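PDB 6BFI: VIN1 from Oscarella pearsei, which probably binds actin filaments and may play a role in cell-cell adhesion, as a member of the vinculin/alpha-catenin family. Local coordinates for residues T52-V57 with S120-C125; E143-A148 with Q162-G167; E370-D375 with E422-S427; A389-P394 with A467-L472; D690-V695 with I830-K835. All coordinates share one frame; numbering follows the deposited sequence.

Contact 1 of 5, residues T52-V57 with S120-C125; sequences TNLVQV and SDLLMC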
# COMPACT_ATOMS: atom_id res chain seq x y z
N THR A 52 13.69 -33.15 -21.97
CA THR A 52 13.19 -33.78 -23.18
C THR A 52 11.69 -33.61 -23.33
O THR A 52 11.19 -33.35 -24.43
CB THR A 52 13.56 -35.27 -23.19
OG1 THR A 52 14.99 -35.41 -23.11
CG2 THR A 52 13.06 -35.95 -24.46
N ASN A 53 10.95 -33.73 -22.23
CA ASN A 53 9.49 -33.62 -22.31
C ASN A 53 9.05 -32.18 -22.50
O ASN A 53 8.07 -31.91 -23.21
CB ASN A 53 8.85 -34.24 -21.07
CG ASN A 53 9.04 -35.74 -21.00
OD1 ASN A 53 8.98 -36.43 -22.02
ND2 ASN A 53 9.28 -36.25 -19.81
N LEU A 54 9.76 -31.22 -21.89
CA LEU A 54 9.46 -29.82 -22.16
C LEU A 54 9.74 -29.48 -23.63
O LEU A 54 8.96 -28.76 -24.27
CB LEU A 54 10.27 -28.92 -21.23
CG LEU A 54 9.82 -27.46 -21.15
CD1 LEU A 54 8.35 -27.36 -20.76
CD2 LEU A 54 10.69 -26.68 -20.17
N VAL A 55 10.83 -30.02 -24.18
CA VAL A 55 11.12 -29.86 -25.60
C VAL A 55 10.04 -30.54 -26.44
O VAL A 55 9.75 -30.10 -27.56
CB VAL A 55 12.53 -30.41 -25.92
CG1 VAL A 55 12.74 -30.57 -27.42
CG2 VAL A 55 13.59 -29.50 -25.33
N GLN A 56 9.41 -31.59 -25.91
CA GLN A 56 8.35 -32.26 -26.65
C GLN A 56 7.09 -31.40 -26.70
O GLN A 56 6.54 -31.15 -27.78
CB GLN A 56 8.04 -33.62 -26.00
CG GLN A 56 7.57 -34.69 -26.97
CD GLN A 56 8.69 -35.25 -27.82
OE1 GLN A 56 9.87 -34.96 -27.60
NE2 GLN A 56 8.34 -36.06 -28.81
N VAL A 57 6.62 -30.93 -25.54
CA VAL A 57 5.37 -30.17 -25.52
C VAL A 57 5.56 -28.81 -26.17
O VAL A 57 4.60 -28.22 -26.67
CB VAL A 57 4.84 -30.05 -24.07
CG1 VAL A 57 4.77 -31.41 -23.42
CG2 VAL A 57 5.70 -29.09 -23.26
N SER A 120 13.93 -21.75 -18.97
CA SER A 120 13.32 -20.43 -18.85
C SER A 120 13.03 -19.82 -20.22
O SER A 120 11.92 -19.34 -20.48
CB SER A 120 14.22 -19.50 -18.04
OG SER A 120 13.72 -18.17 -18.07
N ASP A 121 14.03 -19.82 -21.12
CA ASP A 121 13.82 -19.25 -22.44
C ASP A 121 12.78 -20.04 -23.23
O ASP A 121 11.95 -19.45 -23.94
CB ASP A 121 15.14 -19.19 -23.20
CG ASP A 121 16.17 -18.32 -22.52
OD1 ASP A 121 15.77 -17.39 -21.78
OD2 ASP A 121 17.38 -18.56 -22.71
N LEU A 122 12.81 -21.37 -23.11
CA LEU A 122 11.85 -22.21 -23.81
C LEU A 122 10.42 -21.83 -23.46
O LEU A 122 9.57 -21.68 -24.34
CB LEU A 122 12.10 -23.68 -23.48
CG LEU A 122 12.59 -24.56 -24.63
CD1 LEU A 122 12.56 -26.02 -24.23
CD2 LEU A 122 11.74 -24.32 -25.86
N LEU A 123 10.13 -21.66 -22.16
CA LEU A 123 8.80 -21.20 -21.78
C LEU A 123 8.59 -19.72 -22.11
O LEU A 123 7.44 -19.30 -22.31
CB LEU A 123 8.57 -21.45 -20.29
CG LEU A 123 8.60 -22.92 -19.87
CD1 LEU A 123 8.71 -23.06 -18.36
CD2 LEU A 123 7.36 -23.65 -20.38
N MET A 124 9.67 -18.95 -22.22
CA MET A 124 9.56 -17.50 -22.38
C MET A 124 9.22 -17.09 -23.81
O MET A 124 8.60 -16.04 -24.00
CB MET A 124 10.84 -16.81 -21.94
CG MET A 124 10.79 -16.27 -20.53
SD MET A 124 9.32 -15.26 -20.23
CE MET A 124 9.56 -13.94 -21.42
N CYS A 125 9.62 -17.85 -24.82
CA CYS A 125 9.17 -17.50 -26.17
C CYS A 125 7.67 -17.72 -26.32
O CYS A 125 6.98 -16.92 -26.97
CB CYS A 125 9.96 -18.28 -27.23
SG CYS A 125 10.03 -20.07 -27.03
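Val-55 and Leu-122 form the buried side of this contact: Val-55 CG2 lies 3.8 Å from Leu-122 CD1, methyl against methyl, with the two side chains crossing at about a right angle. Since Val-55 CG1 stands anti to the backbone N (chi1 167°), CG2 is the branch turned to meet the leucine methyl. Helix 68-97 covers both residues, with Gln-82 on Val-55 and Leu-74, Ser-77 and Val-81 on Leu-122.

The other side is only partly shielded from solvent, although its methyls are nearly as close: Leu-54 CD1 meets Leu-123 CD2 at 3.9 Å. Between the two sides the fit is loose, Leu-54 CG being 4.4 Å from Leu-122 CD1. Val-13 of helix 8-32 touches both Leu-54 and Leu-123.

The segment axes run nearly parallel, 15° apart, and approach no closer than 10.8 Å. Like direction, this separation and the side chains of helices 8-32 and 68-97 touching the pair are consistent with the diagonal pair of an up-and-down four-helix bundle. Every contact across the pair is carbon to carbon, with 176 Å² buried in all, so cohesion here rests on apolar burial and on methyl fit, without a directional bond to fix the helices' relative slide.

Contact 2 of 5, residues E143-A148 with Q162-G167; sequences EYLDVA and QNLTPG
Tyr-144 projects from helix 102-145 toward Asn-163 and Leu-164 of helix 154-178, and its ring sets the geometry of the contact. With CG trans to the main-chain nitrogen (chi1 -170°), the ring reaches across to the facing helix and brings its hydroxyl to the asparagine amide. Asn-163 ND2 donates to Tyr-144 OH over 3.0 Å, in a bent bond of 142°, the oxygen being tilted out of the amide plane. Ring and amide planes stand 43° apart, so the two groups do not stack. Nearer the Asn-163 backbone, CB approaches the ring obliquely, 3.6 Å from Tyr-144 CE2.

Leu-164 supplies the apolar half. Its CD1 touches two neighbours, lying 4.1 Å from Tyr-144 CD2 and 3.9 Å from Leu-145 CD2. Leu-145 is buried and continues inward onto Leu-238 and Ile-242 of helix 224-249, whereas Asn-163 is exposed. The ring of Phe-160 also meets that of Tyr-144, their planes at about 30°.

The segments run in opposite directions and are joined by a short connection, which makes this the closed end of an antiparallel helical hairpin within the bundle. A phenylalanine in place of Tyr-144 would probably keep much of the ring packing but leave the Asn-163 amide without its acceptor and freer to turn. The chemistry is thus graded: one bent polar bond lies on the more exposed side, and the buried Leu-145 and Leu-164 pack on the inner side.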
# COMPACT_ATOMS: atom_id res chain seq x y z
N GLU A 143 -7.41 1.56 -30.17
CA GLU A 143 -7.47 2.36 -31.39
C GLU A 143 -8.90 2.66 -31.79
O GLU A 143 -9.21 3.78 -32.23
CB GLU A 143 -6.74 1.64 -32.53
CG GLU A 143 -5.22 1.61 -32.38
CD GLU A 143 -4.57 0.56 -33.26
OE1 GLU A 143 -5.29 -0.06 -34.08
OE2 GLU A 143 -3.35 0.36 -33.13
N TYR A 144 -9.80 1.68 -31.64
CA TYR A 144 -11.19 1.93 -32.02
C TYR A 144 -11.90 2.88 -31.06
O TYR A 144 -12.94 3.43 -31.42
CB TYR A 144 -11.97 0.62 -32.11
CG TYR A 144 -13.35 0.79 -32.72
CD1 TYR A 144 -13.49 1.23 -34.03
CD2 TYR A 144 -14.49 0.53 -31.99
CE1 TYR A 144 -14.74 1.39 -34.59
CE2 TYR A 144 -15.75 0.69 -32.54
CZ TYR A 144 -15.87 1.12 -33.84
OH TYR A 144 -17.12 1.29 -34.40
N LEU A 145 -11.36 3.08 -29.85
CA LEU A 145 -11.98 4.02 -28.92
C LEU A 145 -12.10 5.42 -29.52
O LEU A 145 -13.10 6.11 -29.29
CB LEU A 145 -11.18 4.07 -27.62
CG LEU A 145 -11.44 2.95 -26.62
CD1 LEU A 145 -10.56 3.12 -25.39
CD2 LEU A 145 -12.91 2.92 -26.23
N ASP A 146 -11.11 5.85 -30.29
CA ASP A 146 -11.07 7.22 -30.77
C ASP A 146 -12.16 7.53 -31.80
O ASP A 146 -12.38 8.71 -32.09
CB ASP A 146 -9.69 7.52 -31.38
CG ASP A 146 -9.18 8.90 -30.99
OD1 ASP A 146 -9.22 9.23 -29.79
OD2 ASP A 146 -8.73 9.64 -31.88
N VAL A 147 -12.83 6.52 -32.34
CA VAL A 147 -13.89 6.75 -33.31
C VAL A 147 -15.08 7.47 -32.69
O VAL A 147 -15.83 8.17 -33.39
CB VAL A 147 -14.32 5.40 -33.94
CG1 VAL A 147 -15.48 5.58 -34.89
CG2 VAL A 147 -13.14 4.77 -34.66
N ALA A 148 -15.26 7.37 -31.37
CA ALA A 148 -16.43 7.94 -30.71
C ALA A 148 -16.47 9.46 -30.81
O ALA A 148 -17.54 10.05 -30.59
CB ALA A 148 -16.47 7.51 -29.25
N GLN A 162 -22.10 -1.52 -31.19
CA GLN A 162 -22.09 -2.92 -31.57
C GLN A 162 -20.74 -3.37 -32.13
O GLN A 162 -20.52 -4.58 -32.26
CB GLN A 162 -23.19 -3.21 -32.60
CG GLN A 162 -22.76 -3.03 -34.05
CD GLN A 162 -23.87 -3.39 -35.02
OE1 GLN A 162 -25.05 -3.22 -34.73
NE2 GLN A 162 -23.48 -3.90 -36.19
N ASN A 163 -19.85 -2.44 -32.46
CA ASN A 163 -18.47 -2.80 -32.79
C ASN A 163 -17.56 -2.78 -31.57
O ASN A 163 -16.54 -3.48 -31.56
CB ASN A 163 -17.91 -1.86 -33.86
CG ASN A 163 -18.75 -1.82 -35.11
OD1 ASN A 163 -19.64 -2.65 -35.29
ND2 ASN A 163 -18.47 -0.86 -35.98
N LEU A 164 -17.91 -2.00 -30.54
CA LEU A 164 -17.06 -1.85 -29.37
C LEU A 164 -17.30 -2.94 -28.33
O LEU A 164 -16.35 -3.35 -27.65
CB LEU A 164 -17.29 -0.48 -28.73
CG LEU A 164 -16.40 -0.13 -27.53
CD1 LEU A 164 -14.96 0.04 -27.98
CD2 LEU A 164 -16.90 1.13 -26.83
N THR A 165 -18.54 -3.42 -28.19
CA THR A 165 -18.83 -4.43 -27.18
C THR A 165 -18.08 -5.74 -27.42
O THR A 165 -17.46 -6.25 -26.46
CB THR A 165 -20.34 -4.66 -27.10
OG1 THR A 165 -20.98 -3.47 -26.63
CG2 THR A 165 -20.66 -5.81 -26.15
N PRO A 166 -18.08 -6.34 -28.62
CA PRO A 166 -17.35 -7.62 -28.77
C PRO A 166 -15.85 -7.49 -28.58
O PRO A 166 -15.23 -8.40 -28.01
CB PRO A 166 -17.72 -8.06 -30.20
CG PRO A 166 -18.04 -6.80 -30.90
CD PRO A 166 -18.72 -5.94 -29.88
N GLY A 167 -15.26 -6.39 -29.03
CA GLY A 167 -13.83 -6.18 -28.80
C GLY A 167 -13.51 -6.02 -27.33
O GLY A 167 -12.55 -6.62 -26.83

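Contact 3 of 5, residues E370-D375 with E422-S427; sequences ERVATD and ELVASS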
# COMPACT_ATOMS: atom_id res chain seq x y z
N GLU A 370 -8.56 17.52 13.48
CA GLU A 370 -9.33 18.75 13.37
C GLU A 370 -9.54 19.14 11.91
O GLU A 370 -10.64 19.54 11.52
CB GLU A 370 -8.63 19.88 14.14
CG GLU A 370 -9.57 20.97 14.61
CD GLU A 370 -8.84 22.17 15.18
OE1 GLU A 370 -7.71 22.45 14.72
OE2 GLU A 370 -9.39 22.84 16.08
N ARG A 371 -8.48 19.03 11.09
CA ARG A 371 -8.64 19.25 9.66
C ARG A 371 -9.70 18.33 9.08
O ARG A 371 -10.53 18.76 8.27
CB ARG A 371 -7.31 19.04 8.94
CG ARG A 371 -6.43 20.28 8.86
CD ARG A 371 -6.96 21.28 7.84
NE ARG A 371 -6.91 20.75 6.48
CZ ARG A 371 -5.86 20.88 5.67
NH1 ARG A 371 -4.78 21.52 6.08
NH2 ARG A 371 -5.90 20.37 4.44
N VAL A 372 -9.70 17.06 9.48
CA VAL A 372 -10.72 16.14 8.99
C VAL A 372 -12.10 16.55 9.48
O VAL A 372 -13.08 16.53 8.72
CB VAL A 372 -10.37 14.70 9.38
CG1 VAL A 372 -11.50 13.75 9.00
CG2 VAL A 372 -9.08 14.28 8.72
N ALA A 373 -12.21 16.92 10.76
CA ALA A 373 -13.50 17.34 11.30
C ALA A 373 -14.06 18.56 10.57
O ALA A 373 -15.28 18.71 10.46
CB ALA A 373 -13.38 17.63 12.80
N THR A 374 -13.18 19.43 10.07
CA THR A 374 -13.65 20.63 9.39
C THR A 374 -13.98 20.36 7.93
O THR A 374 -15.05 20.76 7.44
CB THR A 374 -12.61 21.74 9.49
OG1 THR A 374 -12.37 22.04 10.88
CG2 THR A 374 -13.09 23.00 8.78
N ASP A 375 -13.08 19.68 7.21
CA ASP A 375 -13.20 19.61 5.76
C ASP A 375 -14.18 18.54 5.29
O ASP A 375 -14.79 18.68 4.22
CB ASP A 375 -11.82 19.37 5.14
CG ASP A 375 -10.82 20.45 5.51
OD1 ASP A 375 -11.24 21.54 5.96
OD2 ASP A 375 -9.60 20.22 5.34
N GLU A 422 -4.01 14.46 1.37
CA GLU A 422 -2.56 14.48 1.22
C GLU A 422 -1.86 14.74 2.55
O GLU A 422 -0.83 14.13 2.85
CB GLU A 422 -2.16 15.54 0.19
CG GLU A 422 -0.66 15.76 0.08
CD GLU A 422 0.09 14.51 -0.35
OE1 GLU A 422 -0.41 13.80 -1.25
OE2 GLU A 422 1.16 14.22 0.23
N LEU A 423 -2.42 15.64 3.37
CA LEU A 423 -1.83 15.92 4.68
C LEU A 423 -1.86 14.68 5.56
O LEU A 423 -0.86 14.33 6.20
CB LEU A 423 -2.56 17.07 5.36
CG LEU A 423 -2.12 17.38 6.79
CD1 LEU A 423 -0.67 17.84 6.82
CD2 LEU A 423 -3.02 18.42 7.44
N VAL A 424 -3.01 13.99 5.60
CA VAL A 424 -3.11 12.76 6.38
C VAL A 424 -2.12 11.72 5.88
O VAL A 424 -1.46 11.04 6.68
CB VAL A 424 -4.56 12.23 6.34
CG1 VAL A 424 -4.61 10.78 6.78
CG2 VAL A 424 -5.45 13.09 7.22
N ALA A 425 -1.98 11.60 4.56
CA ALA A 425 -1.04 10.64 4.00
C ALA A 425 0.40 10.99 4.34
O ALA A 425 1.25 10.10 4.43
CB ALA A 425 -1.23 10.54 2.49
N SER A 426 0.69 12.28 4.53
CA SER A 426 2.06 12.70 4.79
C SER A 426 2.41 12.77 6.27
O SER A 426 3.60 12.74 6.61
CB SER A 426 2.32 14.08 4.17
OG SER A 426 2.42 13.98 2.76
N SER A 427 1.42 12.85 7.17
CA SER A 427 1.71 13.07 8.58
C SER A 427 0.82 12.26 9.52
O SER A 427 0.82 12.53 10.72
CB SER A 427 1.58 14.56 8.93
OG SER A 427 2.43 15.35 8.13
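Arg-371 of helix 344-375 and Leu-423 of helix 399-427 supply the larger share of the surface buried in this contact. Arg-371 CB leaves its helix facing helix 399-427, and the first atom to touch is CG, 4.1 Å from Leu-423 CD2. The bends at chi2 (-74°) and chi3 (-65°) lay the chain along its own helix toward the C-terminal end, where NE meets Asp-375 one turn on. This is a salt bridge, Arg-371 NE to Asp-375 OD2 being 3.0 Å with an N-H...O angle of 152°, on the syn side of the carboxylate. At the tip, Leu-423 CD2 sits over one face of the guanidinium, offset toward its rim and 3.8 Å from Arg-371 NH1. NH1 is also bonded to Leu-308 O, and NH2 to Thr-420 OG1.

These two helices run antiparallel in an alpha-helical bundle, and residues 370-375 are the closing turns of the first. Asp-375 OD2 has further partners in Arg-416 and Thr-420, so the buried carboxylate is shared between both helices. A leucine in place of Arg-371 would probably leave Leu-308 O and Thr-420 OG1 without these donors and Asp-375 with one positive partner fewer.

Beside this polar cluster, Val-372 CG2 touches Val-424 CG2 at 4.1 Å. Ile-494 packs on both valines, and Phe-499 of helix 496-519 also touches Val-372.

Contact 4 of 5, residues A389-P394 with A467-L472; sequences AALASP and AAKDYL
Leu-391 and Lys-469 lie opposite each other with their CA atoms 8.4 Å apart, where the end of one helix meets the flank of another. Helix 381-390 stops at Ala-390; Leu-391 is the first residue to leave helical values (psi 13°), and Ala-392 is already extended. Residues 467-472, in contrast, are helical throughout, with Tyr-471 N bonded to Ala-467 O at 2.9 Å.

Two carbon contacts join the segments. Ala-390 CB, on the last helical residue, meets Leu-472 CD2 at 4.2 Å, and both residues are buried. Leu-391 CD2 meets Lys-469 CE, also at 4.2 Å, the side chains running roughly perpendicular to each other near solvent. Lys-469 reaches there because its chain is stretched from the start (chi1 -176°) and stays extended beyond CG; the methylene next to the ammonium, and not the ammonium itself, does the touching.

Val-459 of helix 452-460 packs on both Leu-391 and Leu-472, and Phe-403 of helix 399-427 on Ala-390. With just 132 Å² buried between the segments, this is a light helix-end-to-helix-flank contact of an all-helical fold, the last alanine of the short helix turned inward and its first non-helical residue, Leu-391, on the exposed side.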
# COMPACT_ATOMS: atom_id res chain seq x y z
N ALA A 389 -28.06 24.20 -8.86
CA ALA A 389 -27.83 25.44 -9.59
C ALA A 389 -27.94 25.22 -11.09
O ALA A 389 -28.46 26.09 -11.81
CB ALA A 389 -26.45 26.01 -9.23
N ALA A 390 -27.47 24.07 -11.58
CA ALA A 390 -27.61 23.77 -12.99
C ALA A 390 -29.06 23.52 -13.38
O ALA A 390 -29.45 23.78 -14.52
CB ALA A 390 -26.76 22.55 -13.35
N LEU A 391 -29.87 23.01 -12.45
CA LEU A 391 -31.27 22.69 -12.72
C LEU A 391 -32.20 23.88 -12.54
O LEU A 391 -33.42 23.70 -12.49
CB LEU A 391 -31.72 21.55 -11.81
CG LEU A 391 -31.13 20.17 -12.11
CD1 LEU A 391 -31.54 19.17 -11.04
CD2 LEU A 391 -31.55 19.70 -13.49
N ALA A 392 -31.66 25.10 -12.44
CA ALA A 392 -32.50 26.28 -12.28
C ALA A 392 -33.32 26.51 -13.54
O ALA A 392 -32.84 26.31 -14.66
CB ALA A 392 -31.64 27.50 -11.97
N SER A 393 -34.57 26.95 -13.35
CA SER A 393 -35.43 27.20 -14.49
C SER A 393 -34.87 28.35 -15.32
O SER A 393 -34.20 29.25 -14.79
CB SER A 393 -36.85 27.54 -14.03
OG SER A 393 -36.98 28.91 -13.71
N PRO A 394 -35.10 28.34 -16.64
CA PRO A 394 -34.58 29.43 -17.48
C PRO A 394 -35.17 30.80 -17.15
O PRO A 394 -34.63 31.81 -17.61
CB PRO A 394 -34.97 29.00 -18.90
CG PRO A 394 -35.17 27.52 -18.80
CD PRO A 394 -35.72 27.27 -17.43
N ALA A 467 -31.17 13.49 -21.17
CA ALA A 467 -29.90 12.77 -21.24
C ALA A 467 -28.80 13.50 -20.50
O ALA A 467 -28.02 12.89 -19.76
CB ALA A 467 -29.51 12.54 -22.70
N ALA A 468 -28.70 14.82 -20.69
CA ALA A 468 -27.71 15.60 -19.96
C ALA A 468 -27.97 15.55 -18.46
O ALA A 468 -27.03 15.51 -17.66
CB ALA A 468 -27.72 17.05 -20.45
N LYS A 469 -29.24 15.53 -18.06
CA LYS A 469 -29.59 15.43 -16.65
C LYS A 469 -29.10 14.11 -16.06
O LYS A 469 -28.47 14.09 -14.99
CB LYS A 469 -31.10 15.57 -16.48
CG LYS A 469 -31.60 15.58 -15.05
CD LYS A 469 -33.12 15.69 -15.03
CE LYS A 469 -33.65 16.09 -13.66
NZ LYS A 469 -35.12 16.34 -13.71
N ASP A 470 -29.39 13.00 -16.74
CA ASP A 470 -28.98 11.69 -16.24
C ASP A 470 -27.47 11.56 -16.23
O ASP A 470 -26.90 10.94 -15.32
CB ASP A 470 -29.61 10.58 -17.09
CG ASP A 470 -31.10 10.78 -17.30
OD1 ASP A 470 -31.70 11.60 -16.58
OD2 ASP A 470 -31.67 10.12 -18.19
N TYR A 471 -26.79 12.14 -17.22
CA TYR A 471 -25.33 12.08 -17.23
C TYR A 471 -24.75 12.89 -16.08
O TYR A 471 -23.80 12.45 -15.42
CB TYR A 471 -24.78 12.57 -18.57
CG TYR A 471 -23.29 12.34 -18.70
CD1 TYR A 471 -22.78 11.07 -18.87
CD2 TYR A 471 -22.40 13.41 -18.65
CE1 TYR A 471 -21.42 10.85 -18.98
CE2 TYR A 471 -21.04 13.21 -18.77
CZ TYR A 471 -20.55 11.93 -18.93
OH TYR A 471 -19.20 11.72 -19.05
N LEU A 472 -25.30 14.08 -15.82
CA LEU A 472 -24.85 14.87 -14.68
C LEU A 472 -25.05 14.12 -13.38
O LEU A 472 -24.19 14.15 -12.49
CB LEU A 472 -25.59 16.21 -14.64
CG LEU A 472 -25.40 17.07 -13.38
CD1 LEU A 472 -23.93 17.40 -13.16
CD2 LEU A 472 -26.23 18.34 -13.45

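Contact 5 of 5, residues D690-V695 with I830-K835; sequences DLISLV and ILWRKK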
# COMPACT_ATOMS: atom_id res chain seq x y z
N ASP A 690 10.36 -15.47 20.13
CA ASP A 690 11.00 -16.31 19.13
C ASP A 690 11.15 -15.62 17.79
O ASP A 690 12.02 -16.01 17.00
CB ASP A 690 10.20 -17.61 18.96
CG ASP A 690 10.05 -18.38 20.25
OD1 ASP A 690 10.97 -18.32 21.09
OD2 ASP A 690 9.01 -19.05 20.44
N LEU A 691 10.34 -14.59 17.51
CA LEU A 691 10.44 -13.88 16.24
C LEU A 691 11.80 -13.21 16.10
O LEU A 691 12.44 -13.30 15.04
CB LEU A 691 9.31 -12.85 16.13
CG LEU A 691 9.09 -12.14 14.79
CD1 LEU A 691 7.62 -11.86 14.58
CD2 LEU A 691 9.88 -10.84 14.70
N ILE A 692 12.25 -12.54 17.15
CA ILE A 692 13.57 -11.90 17.13
C ILE A 692 14.66 -12.94 16.92
O ILE A 692 15.65 -12.69 16.22
CB ILE A 692 13.78 -11.09 18.42
CG1 ILE A 692 12.75 -9.97 18.52
CG2 ILE A 692 15.19 -10.52 18.48
CD1 ILE A 692 12.73 -9.04 17.33
N SER A 693 14.49 -14.13 17.51
CA SER A 693 15.46 -15.20 17.33
C SER A 693 15.53 -15.65 15.88
O SER A 693 16.62 -15.74 15.30
CB SER A 693 15.11 -16.37 18.24
OG SER A 693 14.80 -15.93 19.55
N LEU A 694 14.37 -15.93 15.28
CA LEU A 694 14.34 -16.34 13.88
C LEU A 694 14.94 -15.27 12.97
O LEU A 694 15.66 -15.59 12.02
CB LEU A 694 12.91 -16.65 13.44
CG LEU A 694 12.11 -17.68 14.24
CD1 LEU A 694 10.80 -18.00 13.53
CD2 LEU A 694 12.92 -18.94 14.48
N VAL A 695 14.67 -14.00 13.27
CA VAL A 695 15.14 -12.93 12.40
C VAL A 695 16.65 -12.76 12.53
O VAL A 695 17.35 -12.57 11.52
CB VAL A 695 14.39 -11.63 12.71
CG1 VAL A 695 15.02 -10.48 11.97
CG2 VAL A 695 12.93 -11.76 12.31
N ILE A 830 4.16 -13.03 24.35
CA ILE A 830 5.37 -12.59 23.67
C ILE A 830 5.89 -11.32 24.35
O ILE A 830 5.12 -10.50 24.87
CB ILE A 830 5.10 -12.36 22.17
CG1 ILE A 830 6.41 -12.39 21.38
CG2 ILE A 830 4.37 -11.05 21.93
CD1 ILE A 830 6.22 -12.26 19.89
N LEU A 831 7.21 -11.17 24.35
CA LEU A 831 7.88 -10.08 25.05
C LEU A 831 8.43 -9.08 24.04
O LEU A 831 9.33 -9.42 23.26
CB LEU A 831 8.99 -10.60 25.96
CG LEU A 831 8.54 -11.25 27.26
CD1 LEU A 831 9.73 -11.53 28.17
CD2 LEU A 831 7.52 -10.37 27.97
N TRP A 832 7.89 -7.86 24.06
CA TRP A 832 8.41 -6.78 23.23
C TRP A 832 9.02 -5.70 24.11
O TRP A 832 8.56 -4.55 24.11
CB TRP A 832 7.31 -6.20 22.34
CG TRP A 832 6.96 -7.08 21.18
CD1 TRP A 832 5.91 -7.95 21.10
CD2 TRP A 832 7.66 -7.18 19.93
NE1 TRP A 832 5.91 -8.58 19.88
CE2 TRP A 832 6.98 -8.13 19.15
CE3 TRP A 832 8.80 -6.57 19.41
CZ2 TRP A 832 7.40 -8.47 17.86
CZ3 TRP A 832 9.22 -6.91 18.13
CH2 TRP A 832 8.52 -7.85 17.37
N ARG A 833 10.06 -6.06 24.85
CA ARG A 833 10.78 -5.13 25.71
C ARG A 833 12.12 -4.80 25.07
O ARG A 833 12.84 -5.71 24.64
CB ARG A 833 10.97 -5.71 27.12
CG ARG A 833 9.68 -6.25 27.74
CD ARG A 833 9.82 -6.58 29.22
NE ARG A 833 10.60 -7.78 29.47
CZ ARG A 833 10.67 -8.40 30.64
NH1 ARG A 833 9.99 -7.93 31.68
NH2 ARG A 833 11.41 -9.50 30.79
N LYS A 834 12.44 -3.51 25.00
CA LYS A 834 13.72 -3.09 24.44
C LYS A 834 14.87 -3.65 25.27
O LYS A 834 14.77 -3.81 26.49
CB LYS A 834 13.80 -1.56 24.40
CG LYS A 834 14.19 -0.98 23.05
CD LYS A 834 12.97 -0.82 22.15
CE LYS A 834 13.32 -0.05 20.89
NZ LYS A 834 12.11 0.31 20.11
N LYS A 835 15.97 -3.95 24.59
CA LYS A 835 17.12 -4.56 25.24
C LYS A 835 17.73 -3.61 26.27
O LYS A 835 17.54 -2.40 26.22
CB LYS A 835 18.17 -4.97 24.21
CG LYS A 835 18.98 -6.20 24.59
CD LYS A 835 19.89 -6.62 23.45
CE LYS A 835 20.41 -8.03 23.65
NZ LYS A 835 21.20 -8.50 22.48
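Trp-832 turns the six-membered part of its indole toward Leu-691 and Ile-692, and both meet it obliquely. The surroundings are consistent with the helical tail bundle of vinculins and its C-terminal arm: helices 669-682, 718-745 and 786-817 pack on helix 690-710, and the arm carrying the tryptophan lies against the start of that helix. Leu-691 CD2 comes to 4.2 Å from Trp-832 CH2. A further aromatic group, Trp-684, meets the indole edge-to-face, and Glu-815 of helix 786-817 touches its side chain too.

The segment 830-835 is an irregular C-terminal segment following helix 786-817. It is also tied by backbone hydrogen bonds, Leu-831 with Gly-688 and Lys-835 with Gln-683, to the chain just ahead of helix 690-710.

Contact between the segments is modest, 148 Å² in all, and apolar where the side chains meet. Leu-691 is buried and also packs on Leu-739 and Ile-743 of helix 718-745, so the indole joins the apolar cluster formed with helix 718-745. Ile-692 does its part by a folded chain: with CG1 anti to the carbonyl carbon (chi1 -62°) and chi2 at -56°, its CD1 is brought to 4.2 Å from Trp-832 CZ3.

Overall arrangement
From the N terminus, contact 1 closes a loop of 62 residues between helices 41-59 and 102-145. Contact 2 then uses the far end of helix 102-145 and closes a short hairpin of 13 residues to helix 154-178; the two centres lie 37 Å apart. Contacts 3 and 4 close loops of 46 and 72 residues and cross, since 389-394 falls between the segments of contact 3 and 467-472 lies beyond both; together they tie helices 344-375, 381-390, 399-427 and 466-493. Contact 5 spans 134 residues and returns the C-terminal end to helix 690-710. None nests inside another and none touches, the closest pair being contacts 2 and 4, about 11 Å between nearest atoms.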